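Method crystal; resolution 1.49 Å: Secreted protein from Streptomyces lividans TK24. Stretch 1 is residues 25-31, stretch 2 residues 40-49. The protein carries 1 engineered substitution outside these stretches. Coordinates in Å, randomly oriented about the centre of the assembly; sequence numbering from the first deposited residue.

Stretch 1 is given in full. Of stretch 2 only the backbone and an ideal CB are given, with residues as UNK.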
# COMPACT_ATOMS: atom_id res chain seq x y z
N ARG A 25 13.54 17.98 -5.54
CA ARG A 25 12.16 17.74 -5.10
C ARG A 25 11.42 16.86 -6.10
O ARG A 25 11.71 16.83 -7.29
CB ARG A 25 11.41 19.03 -4.87
CG ARG A 25 11.99 19.77 -3.71
CD ARG A 25 11.26 21.07 -3.46
NE ARG A 25 12.09 21.91 -2.59
CZ ARG A 25 11.81 23.17 -2.24
NH1 ARG A 25 10.69 23.76 -2.65
NH2 ARG A 25 12.65 23.82 -1.44
N GLN A 26 10.45 16.10 -5.59
CA GLN A 26 9.58 15.30 -6.41
C GLN A 26 8.36 14.98 -5.59
O GLN A 26 8.30 15.31 -4.40
CB GLN A 26 10.28 13.99 -6.85
CG GLN A 26 10.62 13.15 -5.66
CD GLN A 26 11.22 11.79 -6.01
OE1 GLN A 26 11.83 11.61 -7.08
NE2 GLN A 26 11.05 10.84 -5.11
N ASN A 27 7.41 14.32 -6.22
CA ASN A 27 6.20 13.87 -5.54
C ASN A 27 6.39 12.41 -5.11
O ASN A 27 5.96 11.51 -5.81
CB ASN A 27 4.99 13.98 -6.44
CG ASN A 27 4.69 15.41 -6.87
OD1 ASN A 27 5.29 16.37 -6.39
ND2 ASN A 27 3.73 15.54 -7.76
N THR A 28 7.04 12.21 -3.97
CA THR A 28 7.30 10.85 -3.51
C THR A 28 6.00 10.16 -3.12
O THR A 28 5.28 10.60 -2.23
CB THR A 28 8.26 10.83 -2.30
OG1 THR A 28 9.46 11.51 -2.66
CG2 THR A 28 8.58 9.39 -1.88
N ILE A 29 5.75 9.03 -3.75
CA ILE A 29 4.53 8.23 -3.51
C ILE A 29 4.87 6.84 -2.93
O ILE A 29 4.02 6.23 -2.29
CB ILE A 29 3.68 8.13 -4.78
CG1 ILE A 29 3.20 9.56 -5.13
CG2 ILE A 29 2.49 7.20 -4.63
CD1 ILE A 29 2.61 9.66 -6.51
N HIS A 30 6.10 6.36 -3.09
CA HIS A 30 6.55 5.11 -2.53
C HIS A 30 7.88 5.39 -1.88
O HIS A 30 8.71 6.13 -2.45
CB HIS A 30 6.84 4.11 -3.66
CG HIS A 30 5.71 3.89 -4.61
ND1 HIS A 30 4.96 2.73 -4.63
CD2 HIS A 30 5.18 4.68 -5.57
CE1 HIS A 30 4.03 2.82 -5.57
NE2 HIS A 30 4.12 4.01 -6.13
N ALA A 31 8.16 4.72 -0.78
CA ALA A 31 9.50 4.73 -0.25
C ALA A 31 9.85 3.40 0.36
O ALA A 31 8.96 2.67 0.84
CB ALA A 31 9.70 5.84 0.74
N UNK A 40 15.08 4.64 -0.68
CA UNK A 40 14.62 4.79 -2.05
C UNK A 40 13.29 5.52 -2.02
O UNK A 40 12.37 5.12 -1.29
CB UNK A 40 14.49 3.44 -2.75
N UNK A 41 13.18 6.62 -2.76
CA UNK A 41 11.97 7.43 -2.81
C UNK A 41 11.51 7.49 -4.25
O UNK A 41 12.21 8.05 -5.12
CB UNK A 41 12.20 8.83 -2.25
N UNK A 42 10.34 6.94 -4.54
CA UNK A 42 9.88 6.78 -5.90
C UNK A 42 8.67 7.67 -6.15
O UNK A 42 7.68 7.62 -5.43
CB UNK A 42 9.54 5.32 -6.19
N UNK A 43 8.81 8.52 -7.15
CA UNK A 43 7.74 9.33 -7.62
C UNK A 43 7.13 8.80 -8.90
O UNK A 43 5.95 8.94 -9.11
CB UNK A 43 8.23 10.77 -7.82
N UNK A 44 7.94 8.24 -9.79
CA UNK A 44 7.46 8.03 -11.15
C UNK A 44 7.08 9.39 -11.71
O UNK A 44 7.81 10.37 -11.48
CB UNK A 44 6.28 7.06 -11.19
N UNK A 45 5.95 9.48 -12.40
CA UNK A 45 5.47 10.76 -12.88
C UNK A 45 4.81 11.59 -11.78
O UNK A 45 4.46 12.74 -11.99
CB UNK A 45 4.48 10.54 -14.03
N UNK A 46 4.64 11.01 -10.59
CA UNK A 46 4.29 11.79 -9.41
C UNK A 46 2.83 12.19 -9.35
O UNK A 46 2.49 13.18 -8.67
CB UNK A 46 5.16 13.05 -9.35
N UNK A 47 1.95 11.45 -10.03
CA UNK A 47 0.56 11.84 -10.19
C UNK A 47 0.44 13.27 -10.71
O UNK A 47 -0.32 14.08 -10.18
CB UNK A 47 -0.18 11.70 -8.86
N UNK A 48 1.25 13.57 -11.71
CA UNK A 48 1.30 14.89 -12.33
C UNK A 48 1.12 14.65 -13.83
O UNK A 48 1.92 13.98 -14.46
CB UNK A 48 2.60 15.63 -12.02
N UNK A 49 0.07 15.23 -14.37
CA UNK A 49 -0.34 15.03 -15.77
C UNK A 49 0.72 15.47 -16.72
O UNK A 49 0.96 14.81 -17.71
CB UNK A 49 -1.64 15.78 -16.07

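Position 40 is extended and its CA-to-CB bond points sideways; the ideal CB finds nothing of stretch 1 within 5.5 Å, so many strand formers would suit. The residue is Leu 40, whose O receives a CA-H...O contact from Ala 31 CA at 3.1 Å.

Position 41 pairs with Ala 31 in a non-hydrogen-bonded antiparallel bridge. Its ideal CB lies 3.7 Å from both Gln 26 NE2 and Thr 28 CG2. Beside a methyl and an amide, a medium or long aliphatic chain would suit, as might a polar one. It is Met 41, whose CE comes 3.6 Å from Thr 28 OG1. Its backbone O accepts from Gln 26 NE2 at 3.0 Å; the same nitrogen also donates to Thr 28 OG1 at 3.0 Å.

Position 42 is the hydrogen-bonded partner of His 30. The ideal CB is 3.9 Å from His 30 CB, on the same face, and beta-branched or other aliphatic residues fit such an extended backbone. The residue is Val 42, its CB packed against His 30 CB. Its N donates to His 30 O (2.8 Å), while its O accepts from both Ile 29 N (2.9 Å) and His 30 N (3.1 Å).

At position 43 the ideal CB sits a tight 3.1 Å from Asn 27 O and 3.6 Å from Gln 26 CD. Little room remains on that side, so a small residue suits. Ala 43 supplies just the methyl and opens a type II' turn to position 46.

Position 44, with phi 59° and psi -137°, favours glycine by backbone alone, and Gly 44 follows. Position 45 points away from stretch 1, leaving many small or polar choices; Ser 45 bonds elsewhere in the structure.

Position 46 combines positive phi with an ideal CB only 3.1 Å from Asn 27 CB, two arguments for glycine. Gly 46 lets Asn 27 come close: Asn 27 ND2 donates to Gly 46 O at 2.8 Å, nearly linearly.

Position 47 also has positive phi, which asparagine, aspartate or glycine tolerate; its ideal CB is 4.2 Å from Ile 29 CD1. Asn 47 turns its end away.

Position 48 points toward Asn 27 ND2 and precedes a helix, suiting Asn, Asp, Ser or Thr. Asn 48 caps that helix, and a water accepts from both Asn 48 ND2 (2.9 Å) and Asn 27 ND2 (3.0 Å). Position 49 is helical and out of reach, so most helix-compatible residues would do; it is Gln 49.

Stretch 2 (40-49) LMVAGSGNNQ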
# COMPACT_ATOMS: atom_id res chain seq x y z
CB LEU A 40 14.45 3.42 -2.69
CG LEU A 40 13.96 3.45 -4.13
CD1 LEU A 40 15.06 3.95 -5.03
CD2 LEU A 40 13.43 2.06 -4.53
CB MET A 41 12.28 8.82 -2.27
CG MET A 41 12.80 8.77 -0.83
SD MET A 41 13.41 10.34 -0.21
CE MET A 41 11.81 11.10 0.09
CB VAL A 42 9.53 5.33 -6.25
CG1 VAL A 42 9.19 5.21 -7.72
CG2 VAL A 42 10.66 4.39 -5.88
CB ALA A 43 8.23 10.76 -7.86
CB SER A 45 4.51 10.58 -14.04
OG SER A 45 3.41 9.78 -13.64
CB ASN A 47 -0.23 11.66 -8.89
CG ASN A 47 -1.74 11.66 -9.14
OD1 ASN A 47 -2.21 11.33 -10.22
ND2 ASN A 47 -2.50 12.01 -8.14
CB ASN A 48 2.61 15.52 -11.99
CG ASN A 48 2.78 16.87 -12.65
OD1 ASN A 48 3.00 16.94 -13.85
ND2 ASN A 48 2.75 17.91 -11.86
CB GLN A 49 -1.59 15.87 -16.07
CG GLN A 49 -2.79 15.52 -15.23
CD GLN A 49 -3.19 14.08 -15.40
OE1 GLN A 49 -2.85 13.43 -16.40
NE2 GLN A 49 -3.93 13.55 -14.42
O HOH W 1 2.66 18.03 -8.97
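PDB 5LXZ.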